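Local atomic coordinates of PUA domain-containing protein (Archaeoglobus fulgidus DSM 4304, PDB entry 2Q07), a protein that probably binds RNA and takes part in archaeosine-tRNA biosynthesis, this chain being the C-terminal part, with its PUA domain, of a longer archaeosine synthase family protein. Residues 119-125 / 141-147. Numbering follows the deposited sequence.
Sequences HVTGGYR and YTAEKDV
His119 and Ala143 bring the two backbones to 5.3 Å between CA atoms, His119 lying in the loop just after strand 115-118 and facing the loop that leaves strand 138-141. Both hydrogen bonds between the segments start from the His119 imidazole, which is gripped at both nitrogens: ND1 pairs with the side-chain hydroxyl Thr142 OG1 at 2.7 Å, and NE2 donates to the backbone carbonyl Val147 O at 2.6 Å. The second bond is nearly straight (166°) and reaches a lone pair in the carbonyl plane, with the oxygen near the ring plane. With CG anti to the backbone N (chi1 -158°), the ring swings toward the loop and meets Ala143, whose CB sits over one face, 4.0 Å from the centroid, as a CH-pi contact. Two edge bonds and a methyl over one face fix the ring's rotation; an alanine here would probably leave Thr142 OG1 and Val147 O without their imidazole partner and a gap against the Ala143 methyl. That methyl also meets Thr121 CG2, at 3.8 Å from Ala143 CB. Farther out, the Arg125 guanidinium lies off-centre on the Tyr141 ring, CZ 4.3 Å from the centroid and the planes 19° apart, a stacked cation-pi pair. Tyr141 OH hydrogen-bonds Glu132, on the helix 123-132 that carries Arg125. The contact thus spans the C-terminal ends of adjacent parallel strands 115-118 and 138-141, a beta-alpha-beta unit within the DUF5591 region: helix 150-160 packs on His119 and Thr142 through Leu156, while strand 31-36 meets His119 through Leu33 and Leu35.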
ATOM      1  N   HIS A 119      11.930  -1.134 -17.161  1.00 13.66           N
ATOM      2  CA  HIS A 119      11.812  -2.430 -17.809  1.00 16.10           C
ATOM      3  C   HIS A 119      10.412  -2.574 -18.377  1.00 16.06           C
ATOM      4  O   HIS A 119       9.606  -3.377 -17.904  1.00 18.31           O
ATOM      5  CB  HIS A 119      12.086  -3.566 -16.833  1.00 12.02           C
ATOM      6  CG  HIS A 119      12.494  -4.836 -17.508  1.00 14.43           C
ATOM      7  ND1 HIS A 119      13.717  -4.988 -18.126  1.00 17.05           N
ATOM      8  CD2 HIS A 119      11.826  -5.995 -17.707  1.00 13.66           C
ATOM      9  CE1 HIS A 119      13.785  -6.186 -18.677  1.00 16.07           C
ATOM     10  NE2 HIS A 119      12.650  -6.816 -18.439  1.00 15.72           N
ATOM     11  N   VAL A 120      10.139  -1.790 -19.407  1.00 17.87           N
ATOM     12  CA  VAL A 120       8.832  -1.777 -20.044  1.00 20.22           C
ATOM     13  C   VAL A 120       9.000  -1.466 -21.521  1.00 21.21           C
ATOM     14  O   VAL A 120      10.059  -0.995 -21.946  1.00 20.86           O
ATOM     15  CB  VAL A 120       7.943  -0.688 -19.417  1.00 19.60           C
ATOM     16  CG1 VAL A 120       7.592  -1.049 -17.991  1.00 18.67           C
ATOM     17  CG2 VAL A 120       8.681   0.640 -19.439  1.00 19.12           C
ATOM     18  N   THR A 121       7.950  -1.706 -22.298  1.00 22.47           N
ATOM     19  CA  THR A 121       8.004  -1.457 -23.732  1.00 24.57           C
ATOM     20  C   THR A 121       6.778  -0.720 -24.248  1.00 24.64           C
ATOM     21  O   THR A 121       5.803  -0.534 -23.526  1.00 23.80           O
ATOM     22  CB  THR A 121       8.133  -2.782 -24.519  1.00 24.68           C
ATOM     23  OG1 THR A 121       7.022  -3.629 -24.203  1.00 26.53           O
ATOM     24  CG2 THR A 121       9.438  -3.500 -24.163  1.00 24.53           C
ATOM     25  N   GLY A 122       6.843  -0.309 -25.514  1.00 27.67           N
ATOM     26  CA  GLY A 122       5.735   0.390 -26.144  1.00 29.91           C
ATOM     27  C   GLY A 122       5.196   1.587 -25.382  1.00 31.92           C
ATOM     28  O   GLY A 122       5.956   2.390 -24.840  1.00 32.89           O
ATOM     29  N   GLY A 123       3.872   1.702 -25.354  1.00 32.34           N
ATOM     30  CA  GLY A 123       3.219   2.801 -24.667  1.00 33.47           C
ATOM     31  C   GLY A 123       3.805   3.166 -23.315  1.00 34.68           C
ATOM     32  O   GLY A 123       3.818   4.346 -22.945  1.00 36.03           O
ATOM     33  N   TYR A 124       4.285   2.169 -22.576  1.00 34.65           N
ATOM     34  CA  TYR A 124       4.867   2.413 -21.259  1.00 34.95           C
ATOM     35  C   TYR A 124       6.144   3.230 -21.337  1.00 35.27           C
ATOM     36  O   TYR A 124       6.405   4.060 -20.469  1.00 35.96           O
ATOM     37  CB  TYR A 124       5.171   1.102 -20.536  1.00 35.12           C
ATOM     38  CG  TYR A 124       3.954   0.302 -20.158  1.00 34.24           C
ATOM     39  CD1 TYR A 124       3.517  -0.751 -20.956  1.00 35.11           C
ATOM     40  CD2 TYR A 124       3.241   0.594 -18.999  1.00 33.97           C
ATOM     41  CE1 TYR A 124       2.401  -1.497 -20.607  1.00 34.20           C
ATOM     42  CE2 TYR A 124       2.127  -0.142 -18.641  1.00 33.49           C
ATOM     43  CZ  TYR A 124       1.712  -1.186 -19.447  1.00 35.21           C
ATOM     44  OH  TYR A 124       0.607  -1.920 -19.097  1.00 35.50           O
ATOM     45  N   ARG A 125       6.953   2.984 -22.364  1.00 35.58           N
ATOM     46  CA  ARG A 125       8.188   3.734 -22.521  1.00 34.70           C
ATOM     47  C   ARG A 125       7.866   5.200 -22.774  1.00 33.93           C
ATOM     48  O   ARG A 125       8.608   6.087 -22.348  1.00 33.12           O
ATOM     49  CB  ARG A 125       9.029   3.168 -23.668  1.00 36.52           C
ATOM     50  CG  ARG A 125       9.818   1.928 -23.277  1.00 37.78           C
ATOM     51  CD  ARG A 125      10.915   1.614 -24.277  1.00 40.35           C
ATOM     52  NE  ARG A 125      11.653   2.813 -24.662  1.00 41.24           N
ATOM     53  CZ  ARG A 125      12.868   2.803 -25.202  1.00 42.90           C
ATOM     54  NH1 ARG A 125      13.493   1.653 -25.419  1.00 41.98           N
ATOM     55  NH2 ARG A 125      13.454   3.947 -25.531  1.00 43.99           N
ATOM     56  N   TYR A 141      16.887   2.173 -20.171  1.00 19.36           N
ATOM     57  CA  TYR A 141      15.852   1.283 -20.689  1.00 19.94           C
ATOM     58  C   TYR A 141      16.465  -0.094 -20.937  1.00 20.65           C
ATOM     59  O   TYR A 141      17.473  -0.217 -21.626  1.00 21.52           O
ATOM     60  CB  TYR A 141      15.257   1.866 -21.970  1.00 18.68           C
ATOM     61  CG  TYR A 141      14.651   3.234 -21.759  1.00 19.04           C
ATOM     62  CD1 TYR A 141      15.459   4.369 -21.704  1.00 18.86           C
ATOM     63  CD2 TYR A 141      13.280   3.385 -21.530  1.00 14.51           C
ATOM     64  CE1 TYR A 141      14.929   5.616 -21.422  1.00 15.13           C
ATOM     65  CE2 TYR A 141      12.737   4.635 -21.244  1.00 18.55           C
ATOM     66  CZ  TYR A 141      13.565   5.745 -21.189  1.00 19.17           C
ATOM     67  OH  TYR A 141      13.044   6.979 -20.884  1.00 16.57           O
ATOM     68  N   THR A 142      15.852  -1.126 -20.372  1.00 20.71           N
ATOM     69  CA  THR A 142      16.389  -2.479 -20.488  1.00 22.31           C
ATOM     70  C   THR A 142      15.561  -3.466 -21.303  1.00 25.26           C
ATOM     71  O   THR A 142      15.958  -4.619 -21.473  1.00 26.69           O
ATOM     72  CB  THR A 142      16.607  -3.081 -19.084  1.00 22.06           C
ATOM     73  OG1 THR A 142      15.413  -2.920 -18.307  1.00 23.04           O
ATOM     74  CG2 THR A 142      17.763  -2.380 -18.370  1.00 22.23           C
ATOM     75  N   ALA A 143      14.419  -3.021 -21.812  1.00 26.19           N
ATOM     76  CA  ALA A 143      13.558  -3.908 -22.576  1.00 29.84           C
ATOM     77  C   ALA A 143      13.147  -3.370 -23.948  1.00 32.29           C
ATOM     78  O   ALA A 143      12.693  -2.233 -24.084  1.00 33.12           O
ATOM     79  CB  ALA A 143      12.318  -4.232 -21.759  1.00 25.81           C
ATOM     80  N   GLU A 144      13.322  -4.205 -24.964  1.00 37.00           N
ATOM     81  CA  GLU A 144      12.942  -3.854 -26.326  1.00 40.37           C
ATOM     82  C   GLU A 144      12.202  -5.055 -26.910  1.00 41.84           C
ATOM     83  O   GLU A 144      12.810  -6.087 -27.196  1.00 44.26           O
ATOM     84  CB  GLU A 144      14.180  -3.523 -27.175  1.00 42.62           C
ATOM     85  CG  GLU A 144      15.156  -4.672 -27.374  1.00 46.52           C
ATOM     86  CD  GLU A 144      16.298  -4.312 -28.314  1.00 49.47           C
ATOM     87  OE1 GLU A 144      17.099  -5.207 -28.659  1.00 49.37           O
ATOM     88  OE2 GLU A 144      16.397  -3.130 -28.708  1.00 50.93           O
ATOM     89  N   LYS A 145      10.888  -4.922 -27.059  1.00 41.31           N
ATOM     90  CA  LYS A 145      10.035  -5.982 -27.602  1.00 40.78           C
ATOM     91  C   LYS A 145       9.465  -6.920 -26.545  1.00 38.40           C
ATOM     92  O   LYS A 145       8.255  -7.095 -26.459  1.00 39.79           O
ATOM     93  CB  LYS A 145      10.785  -6.842 -28.631  1.00 42.50           C
ATOM     94  CG  LYS A 145      11.273  -6.114 -29.872  1.00 45.38           C
ATOM     95  CD  LYS A 145      11.966  -7.094 -30.817  1.00 46.41           C
ATOM     96  CE  LYS A 145      12.441  -6.418 -32.090  1.00 46.81           C
ATOM     97  NZ  LYS A 145      13.045  -7.406 -33.028  1.00 46.04           N
ATOM     98  N   ASP A 146      10.338  -7.529 -25.750  1.00 36.08           N
ATOM     99  CA  ASP A 146       9.898  -8.489 -24.737  1.00 32.64           C
ATOM    100  C   ASP A 146      10.595  -8.249 -23.401  1.00 28.78           C
ATOM    101  O   ASP A 146      11.816  -8.225 -23.332  1.00 28.70           O
ATOM    102  CB  ASP A 146      10.214  -9.906 -25.228  1.00 33.86           C
ATOM    103  CG  ASP A 146       9.347 -10.963 -24.577  1.00 37.21           C
ATOM    104  OD1 ASP A 146       9.073 -10.860 -23.358  1.00 35.96           O
ATOM    105  OD2 ASP A 146       8.948 -11.911 -25.294  1.00 38.44           O
ATOM    106  N   VAL A 147       9.821  -8.083 -22.334  1.00 27.17           N
ATOM    107  CA  VAL A 147      10.410  -7.851 -21.019  1.00 24.68           C
ATOM    108  C   VAL A 147      11.029  -9.136 -20.449  1.00 23.94           C
ATOM    109  O   VAL A 147      11.872  -9.090 -19.550  1.00 21.07           O
ATOM    110  CB  VAL A 147       9.353  -7.296 -20.018  1.00 25.68           C
ATOM    111  CG1 VAL A 147       8.947  -5.888 -20.417  1.00 20.21           C
ATOM    112  CG2 VAL A 147       8.131  -8.197 -19.990  1.00 23.39           C
TER